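Local coordinates for protein L-lysine 6-oxidase (Marinomonas mediterranea, PDB 3WEU) that oxidises the side-chain amine of free L-lysine with a cysteine tryptophylquinone cofactor, releasing ammonium and the hydrogen peroxide that makes it antibacterial, at residues I221-S225 and E497-T502; I451-L457 and L501-M505. All coordinates share one frame; numbering follows the deposited sequence.

Contact 1: I221-S225 and E497-T502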
ATOM      1  N   ILE A 221      17.929 -17.016 -11.362  1.00 17.97           N
ATOM      2  CA  ILE A 221      17.677 -18.192 -12.191  1.00 16.84           C
ATOM      3  C   ILE A 221      18.304 -17.943 -13.535  1.00 19.00           C
ATOM      4  O   ILE A 221      18.407 -16.796 -13.933  1.00 18.93           O
ATOM      5  CB  ILE A 221      16.136 -18.431 -12.330  1.00 17.85           C
ATOM      6  CG1 ILE A 221      15.506 -18.846 -10.998  1.00 18.50           C
ATOM      7  CG2 ILE A 221      15.797 -19.417 -13.450  1.00 18.15           C
ATOM      8  CD1 ILE A 221      15.859 -20.309 -10.605  1.00 19.40           C
ATOM      9  N   SER A 222      18.718 -19.011 -14.225  1.00 17.73           N
ATOM     10  CA  SER A 222      19.209 -18.906 -15.585  1.00 20.40           C
ATOM     11  C   SER A 222      19.154 -20.254 -16.250  1.00 19.32           C
ATOM     12  O   SER A 222      18.933 -21.310 -15.607  1.00 19.06           O
ATOM     13  CB  SER A 222      20.667 -18.422 -15.614  1.00 20.68           C
ATOM     14  OG  SER A 222      21.532 -19.416 -15.113  1.00 19.95           O
ATOM     15  N   ASP A 223      19.353 -20.245 -17.545  1.00 16.23           N
ATOM     16  CA  ASP A 223      19.607 -21.473 -18.298  1.00 16.87           C
ATOM     17  C   ASP A 223      20.418 -21.136 -19.560  1.00 17.43           C
ATOM     18  O   ASP A 223      20.502 -19.951 -19.923  1.00 18.51           O
ATOM     19  CB  ASP A 223      18.269 -22.138 -18.723  1.00 15.13           C
ATOM     20  CG  ASP A 223      17.544 -21.383 -19.811  1.00 15.89           C
ATOM     21  OD1 ASP A 223      16.823 -20.437 -19.469  1.00 16.15           O
ATOM     22  OD2 ASP A 223      17.660 -21.790 -21.023  1.00 17.16           O
ATOM     23  N   GLY A 224      21.009 -22.153 -20.175  1.00 17.19           N
ATOM     24  CA  GLY A 224      21.769 -21.954 -21.397  1.00 18.80           C
ATOM     25  C   GLY A 224      22.615 -23.079 -21.868  1.00 18.62           C
ATOM     26  O   GLY A 224      22.499 -24.209 -21.427  1.00 18.85           O
ATOM     27  N   SER A 225      23.485 -22.768 -22.841  1.00 17.73           N
ATOM     28  CA  SER A 225      24.146 -23.756 -23.593  1.00 15.92           C
ATOM     29  C   SER A 225      25.412 -24.220 -22.934  1.00 17.25           C
ATOM     30  O   SER A 225      26.113 -23.433 -22.238  1.00 18.25           O
ATOM     31  CB  SER A 225      24.541 -23.179 -24.972  1.00 18.25           C
ATOM     32  OG  SER A 225      25.324 -21.998 -24.814  1.00 19.82           O
ATOM     33  N   GLU A 497      18.047 -20.047 -27.444  1.00 16.37           N
ATOM     34  CA  GLU A 497      19.118 -19.205 -26.998  1.00 17.96           C
ATOM     35  C   GLU A 497      19.205 -19.400 -25.504  1.00 19.68           C
ATOM     36  O   GLU A 497      18.208 -19.778 -24.906  1.00 16.15           O
ATOM     37  CB  GLU A 497      18.741 -17.764 -27.183  1.00 18.49           C
ATOM     38  CG  GLU A 497      18.770 -17.371 -28.640  1.00 19.02           C
ATOM     39  CD  GLU A 497      18.621 -15.877 -28.900  1.00 21.83           C
ATOM     40  OE1 GLU A 497      18.335 -15.092 -27.982  1.00 21.03           O
ATOM     41  OE2 GLU A 497      18.806 -15.517 -30.085  1.00 23.53           O
ATOM     42  N   PRO A 498      20.306 -18.994 -24.907  1.00 21.33           N
ATOM     43  CA  PRO A 498      20.441 -18.855 -23.466  1.00 20.38           C
ATOM     44  C   PRO A 498      19.300 -18.002 -22.862  1.00 21.34           C
ATOM     45  O   PRO A 498      18.921 -16.934 -23.363  1.00 19.45           O
ATOM     46  CB  PRO A 498      21.791 -18.195 -23.284  1.00 20.44           C
ATOM     47  CG  PRO A 498      22.577 -18.612 -24.448  1.00 21.70           C
ATOM     48  CD  PRO A 498      21.604 -18.883 -25.583  1.00 20.55           C
ATOM     49  N   GLY A 499      18.723 -18.514 -21.774  1.00 19.29           N
ATOM     50  CA  GLY A 499      17.597 -17.887 -21.150  1.00 18.47           C
ATOM     51  C   GLY A 499      16.255 -18.405 -21.645  1.00 16.64           C
ATOM     52  O   GLY A 499      15.231 -18.171 -20.968  1.00 19.83           O
ATOM     53  N   ASP A 500      16.229 -19.191 -22.699  1.00 17.44           N
ATOM     54  CA  ASP A 500      14.954 -19.567 -23.275  1.00 16.84           C
ATOM     55  C   ASP A 500      14.135 -20.559 -22.445  1.00 17.97           C
ATOM     56  O   ASP A 500      12.894 -20.498 -22.431  1.00 18.96           O
ATOM     57  CB  ASP A 500      15.105 -20.027 -24.719  1.00 17.91           C
ATOM     58  CG  ASP A 500      15.240 -18.849 -25.702  1.00 16.82           C
ATOM     59  OD1 ASP A 500      15.114 -17.689 -25.280  1.00 17.39           O
ATOM     60  OD2 ASP A 500      15.507 -19.189 -26.861  1.00 18.44           O
ATOM     61  N   LEU A 501      14.808 -21.501 -21.783  1.00 19.01           N
ATOM     62  CA  LEU A 501      14.082 -22.533 -21.035  1.00 17.76           C
ATOM     63  C   LEU A 501      13.461 -22.032 -19.740  1.00 17.65           C
ATOM     64  O   LEU A 501      12.494 -22.636 -19.263  1.00 19.22           O
ATOM     65  CB  LEU A 501      14.934 -23.781 -20.800  1.00 18.55           C
ATOM     66  CG  LEU A 501      14.894 -24.790 -21.935  1.00 19.20           C
ATOM     67  CD1 LEU A 501      15.230 -24.222 -23.236  1.00 22.13           C
ATOM     68  CD2 LEU A 501      15.784 -25.978 -21.645  1.00 18.87           C
ATOM     69  N   THR A 502      13.941 -20.915 -19.179  1.00 16.91           N
ATOM     70  CA  THR A 502      13.396 -20.418 -17.905  1.00 15.29           C
ATOM     71  C   THR A 502      12.660 -19.091 -18.016  1.00 14.16           C
ATOM     72  O   THR A 502      12.099 -18.588 -17.059  1.00 16.19           O
ATOM     73  CB  THR A 502      14.484 -20.309 -16.814  1.00 16.90           C
ATOM     74  OG1 THR A 502      15.542 -19.420 -17.226  1.00 17.59           O
ATOM     75  CG2 THR A 502      15.044 -21.767 -16.485  1.00 17.20           C
TER

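Contact 2: I451-L457 and L501-M505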
ATOM      1  N   ILE A 451       7.718 -25.263 -12.101  1.00 14.73           N
ATOM      2  CA  ILE A 451       8.765 -24.873 -11.103  1.00 15.86           C
ATOM      3  C   ILE A 451      10.054 -24.598 -11.853  1.00 15.26           C
ATOM      4  O   ILE A 451      10.407 -23.435 -12.032  1.00 17.82           O
ATOM      5  CB  ILE A 451       8.971 -25.955 -10.040  1.00 16.44           C
ATOM      6  CG1 ILE A 451       7.716 -26.086  -9.163  1.00 16.14           C
ATOM      7  CG2 ILE A 451      10.180 -25.649  -9.187  1.00 15.55           C
ATOM      8  CD1 ILE A 451       7.378 -24.881  -8.362  1.00 17.07           C
ATOM      9  N   GLU A 452      10.675 -25.616 -12.438  1.00 15.57           N
ATOM     10  CA  GLU A 452      11.918 -25.338 -13.158  1.00 15.86           C
ATOM     11  C   GLU A 452      11.707 -24.687 -14.570  1.00 18.65           C
ATOM     12  O   GLU A 452      12.501 -23.806 -14.985  1.00 17.02           O
ATOM     13  CB  GLU A 452      12.787 -26.557 -13.260  1.00 17.92           C
ATOM     14  CG  GLU A 452      13.225 -27.104 -11.853  1.00 16.23           C
ATOM     15  CD  GLU A 452      12.210 -28.072 -11.220  1.00 17.56           C
ATOM     16  OE1 GLU A 452      11.121 -28.363 -11.838  1.00 15.29           O
ATOM     17  OE2 GLU A 452      12.504 -28.534 -10.081  1.00 16.63           O
ATOM     18  N   MET A 453      10.734 -25.246 -15.286  1.00 15.65           N
ATOM     19  CA  MET A 453      10.526 -25.021 -16.686  1.00 16.26           C
ATOM     20  C   MET A 453       9.047 -25.119 -16.963  1.00 14.99           C
ATOM     21  O   MET A 453       8.292 -25.655 -16.139  1.00 13.13           O
ATOM     22  CB  MET A 453      11.302 -26.015 -17.495  1.00 15.42           C
ATOM     23  CG  MET A 453      12.816 -25.710 -17.545  1.00 17.63           C
ATOM     24  SD  MET A 453      13.718 -27.129 -18.195  1.00 19.20           S
ATOM     25  CE  MET A 453      14.102 -27.995 -16.697  1.00 21.24           C
ATOM     26  N   THR A 454       8.618 -24.609 -18.123  1.00 15.57           N
ATOM     27  CA  THR A 454       7.190 -24.661 -18.431  1.00 15.33           C
ATOM     28  C   THR A 454       6.984 -25.324 -19.802  1.00 15.11           C
ATOM     29  O   THR A 454       7.867 -26.023 -20.306  1.00 13.68           O
ATOM     30  CB  THR A 454       6.515 -23.319 -18.275  1.00 16.82           C
ATOM     31  OG1 THR A 454       5.085 -23.432 -18.305  1.00 15.22           O
ATOM     32  CG2 THR A 454       7.005 -22.333 -19.342  1.00 16.89           C
ATOM     33  N   TRP A 455       5.831 -25.058 -20.412  1.00 14.65           N
ATOM     34  CA  TRP A 455       5.305 -25.909 -21.464  1.00 15.09           C
ATOM     35  C   TRP A 455       5.986 -25.767 -22.794  1.00 15.58           C
ATOM     36  O   TRP A 455       5.699 -26.547 -23.719  1.00 15.33           O
ATOM     37  CB  TRP A 455       3.763 -25.770 -21.586  1.00 15.55           C
ATOM     38  CG  TRP A 455       3.249 -24.411 -21.369  1.00 16.68           C
ATOM     39  CD1 TRP A 455       2.384 -24.021 -20.410  1.00 17.08           C
ATOM     40  CD2 TRP A 455       3.484 -23.262 -22.193  1.00 16.53           C
ATOM     41  NE1 TRP A 455       2.099 -22.694 -20.540  1.00 16.37           N
ATOM     42  CE2 TRP A 455       2.708 -22.209 -21.662  1.00 16.23           C
ATOM     43  CE3 TRP A 455       4.207 -23.040 -23.377  1.00 18.23           C
ATOM     44  CZ2 TRP A 455       2.735 -20.884 -22.187  1.00 14.90           C
ATOM     45  CZ3 TRP A 455       4.188 -21.718 -23.945  1.00 15.75           C
ATOM     46  CH2 TRP A 455       3.476 -20.657 -23.305  1.00 15.73           C
ATOM     47  N   SER A 456       6.980 -24.880 -22.878  1.00 15.45           N
ATOM     48  CA  SER A 456       7.833 -24.940 -24.073  1.00 16.41           C
ATOM     49  C   SER A 456       8.559 -26.241 -24.175  1.00 16.59           C
ATOM     50  O   SER A 456       8.915 -26.683 -25.255  1.00 14.75           O
ATOM     51  CB  SER A 456       8.797 -23.732 -24.089  1.00 17.22           C
ATOM     52  OG  SER A 456       9.646 -23.686 -22.956  1.00 19.49           O
ATOM     53  N   LEU A 457       8.828 -26.897 -23.043  1.00 14.51           N
ATOM     54  CA  LEU A 457       9.512 -28.166 -23.118  1.00 13.85           C
ATOM     55  C   LEU A 457       8.723 -29.291 -23.713  1.00 14.81           C
ATOM     56  O   LEU A 457       9.273 -30.379 -24.015  1.00 14.42           O
ATOM     57  CB  LEU A 457       9.980 -28.587 -21.731  1.00 15.69           C
ATOM     58  CG  LEU A 457      11.267 -28.001 -21.154  1.00 15.89           C
ATOM     59  CD1 LEU A 457      12.418 -28.648 -21.833  1.00 16.25           C
ATOM     60  CD2 LEU A 457      11.358 -26.499 -21.234  1.00 15.78           C
ATOM     61  N   LEU A 501      14.808 -21.501 -21.783  1.00 19.01           N
ATOM     62  CA  LEU A 501      14.082 -22.533 -21.035  1.00 17.76           C
ATOM     63  C   LEU A 501      13.461 -22.032 -19.740  1.00 17.65           C
ATOM     64  O   LEU A 501      12.494 -22.636 -19.263  1.00 19.22           O
ATOM     65  CB  LEU A 501      14.934 -23.781 -20.800  1.00 18.55           C
ATOM     66  CG  LEU A 501      14.894 -24.790 -21.935  1.00 19.20           C
ATOM     67  CD1 LEU A 501      15.230 -24.222 -23.236  1.00 22.13           C
ATOM     68  CD2 LEU A 501      15.784 -25.978 -21.645  1.00 18.87           C
ATOM     69  N   THR A 502      13.941 -20.915 -19.179  1.00 16.91           N
ATOM     70  CA  THR A 502      13.396 -20.418 -17.905  1.00 15.29           C
ATOM     71  C   THR A 502      12.660 -19.091 -18.016  1.00 14.16           C
ATOM     72  O   THR A 502      12.099 -18.588 -17.059  1.00 16.19           O
ATOM     73  CB  THR A 502      14.484 -20.309 -16.814  1.00 16.90           C
ATOM     74  OG1 THR A 502      15.542 -19.420 -17.226  1.00 17.59           O
ATOM     75  CG2 THR A 502      15.044 -21.767 -16.485  1.00 17.20           C
ATOM     76  N   LYS A 503      12.635 -18.477 -19.183  1.00 16.35           N
ATOM     77  CA  LYS A 503      12.177 -17.096 -19.214  1.00 16.69           C
ATOM     78  C   LYS A 503      10.713 -16.924 -18.926  1.00 16.79           C
ATOM     79  O   LYS A 503      10.291 -15.838 -18.477  1.00 18.84           O
ATOM     80  CB  LYS A 503      12.496 -16.461 -20.566  1.00 18.34           C
ATOM     81  CG  LYS A 503      11.771 -17.070 -21.718  1.00 17.17           C
ATOM     82  CD  LYS A 503      12.395 -16.660 -23.036  1.00 19.85           C
ATOM     83  CE  LYS A 503      11.769 -17.411 -24.217  1.00 21.12           C
ATOM     84  NZ  LYS A 503      12.212 -16.855 -25.553  1.00 21.77           N
ATOM     85  N   ARG A 504       9.926 -17.939 -19.201  1.00 16.37           N
ATOM     86  CA  ARG A 504       8.479 -17.850 -19.001  1.00 16.65           C
ATOM     87  C   ARG A 504       8.039 -17.886 -17.548  1.00 17.13           C
ATOM     88  O   ARG A 504       6.914 -17.494 -17.205  1.00 17.52           O
ATOM     89  CB  ARG A 504       7.788 -18.989 -19.760  1.00 17.11           C
ATOM     90  CG  ARG A 504       7.821 -18.747 -21.253  1.00 18.51           C
ATOM     91  CD  ARG A 504       7.306 -19.976 -21.951  1.00 19.12           C
ATOM     92  NE  ARG A 504       7.203 -19.804 -23.406  1.00 18.36           N
ATOM     93  CZ  ARG A 504       8.233 -19.872 -24.230  1.00 17.91           C
ATOM     94  NH1 ARG A 504       9.479 -20.067 -23.737  1.00 18.92           N
ATOM     95  NH2 ARG A 504       8.039 -19.702 -25.536  1.00 16.72           N
ATOM     96  N   MET A 505       8.925 -18.361 -16.667  1.00 17.08           N
ATOM     97  CA  MET A 505       8.587 -18.591 -15.278  1.00 17.23           C
ATOM     98  C   MET A 505       8.434 -17.255 -14.561  1.00 19.70           C
ATOM     99  O   MET A 505       8.795 -16.195 -15.102  1.00 19.91           O
ATOM    100  CB  MET A 505       9.669 -19.417 -14.565  1.00 16.77           C
ATOM    101  CG  MET A 505      10.152 -20.661 -15.286  1.00 17.63           C
ATOM    102  SD  MET A 505       8.825 -21.693 -15.943  1.00 17.71           S
ATOM    103  CE  MET A 505       8.345 -22.487 -14.426  1.00 19.12           C
TER
HETATM  104  O   HOH W   1      10.108 -23.175 -20.207  1.00 16.66           O

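Contact 1: I221-S225 and E497-T502
D223 and G224, at the start of strand 223-232, run against P498 and G499, the inner pair of a type II turn from E497 to D500, and the CA atoms of G224 and P498 come within 4.0 Å. The turn is tied to the strand by its backbone: G499 N gives a hydrogen bond of 2.9 Å to D223 O, bent at the hydrogen to 138°. Positive phi at G499 suits the third place of such a turn.

The D223 side chain reaches into the chain that follows the turn. With chi1 at 72°, its CG stands between its own backbone N and carbonyl carbon, which brings the carboxylate against L501 and T502. D223 OD1 takes two bonds from T502: OG1 comes in on the anti lone pair at 2.8 Å, while T502 N, at 2.9 Å, approaches from well above the carboxylate plane. D223 OD2 accepts from L501 N at 3.0 Å, again from above the plane, and also from W243 NE1 on neighbouring strand 237-247. Beside this polar knot, the CG2 branch of I221 rests on T502 CB at 3.7 Å.

Inside the turn, E497 N donates almost straight (176°) to D500 OD2; K92 bridges to the carboxylates of both E497 and D500, and T484 OG1 hydrogen-bonds E497 OE2.

One buried carboxylate therefore collects two consecutive backbone N-H groups, a hydroxyl and an indole N-H. Four donors would be expected to stabilise its negative charge away from solvent, and gripping both oxygens fixes the rotation of the group.

Contact 2: I451-L457 and L501-M505
I451 meets M505 through its backbone, the M505 methyl CE lying 3.3 Å from I451 O. E452 too meets the segment through its carbonyl, E452 O lying 3.6 Å from T502 CG2, whereas its carboxylate turns to R13 and Q584. The CA of M453 is the nearest to the other segment, facing that of T502; M453 CG packs on L501 O, and M453 SD reaches L501 CD2 at 4.2 Å. M505, bent at both chi2 and chi3 (-47° and -78°), brings its sulfur over one face of the M453-T454 peptide, M505 SD 3.6 Å from T454 N.

T454 N gives its hydrogen to a water, which in turn donates to L501 O, the water oxygen lying 2.6 Å from L501 O. This water thus joins the two loops where their backbones do not bond directly. The methyl CG2 of T454 fits against the aliphatic part of R504, 3.5 Å from R504 CB, with T454 OG1 held by P449 O. R504 belongs to a type I turn from T502 to M505, within the C-terminal domain of the LodA family.

W455 lays one ring face over R504 CD, and its CZ3 comes close to R504 NE; ring and guanidinium planes are 67° apart, so they do not stack. S456 OG accepts from the same water, and S456 CB covers one face of that guanidinium, 3.7 Å above its plane and towards the rim, while the charge is paired with E489 and D488. L457, whose N bonds to T454 O in a 3-10 segment, sends CD2 across L501 at about a right angle, L457 CD2 meeting L501 CG at 4.0 Å.

In the fold
Both contacts are buried and share L501 and T502, in the loop between helices 489-492 and 510-515, with centres about 9 Å apart. Contact 1 joins this loop to the start of inner strand 223-232 of the large N-terminal sheet, linking the N- and C-terminal family regions; contact 2, nearer the middle of the chain, joins it to another loop of the C-terminal region. In contact 1 their backbone N-H groups and the T502 hydroxyl do the bonding; in contact 2 the L501 carbonyl takes the water and the L501 isobutyl group packs on M453 and L457. Direct hydrogen bonds to a carboxylate dominate the first, apolar packing and one bridging water the second. Strand 237-247 flanks both, through W243 and V245.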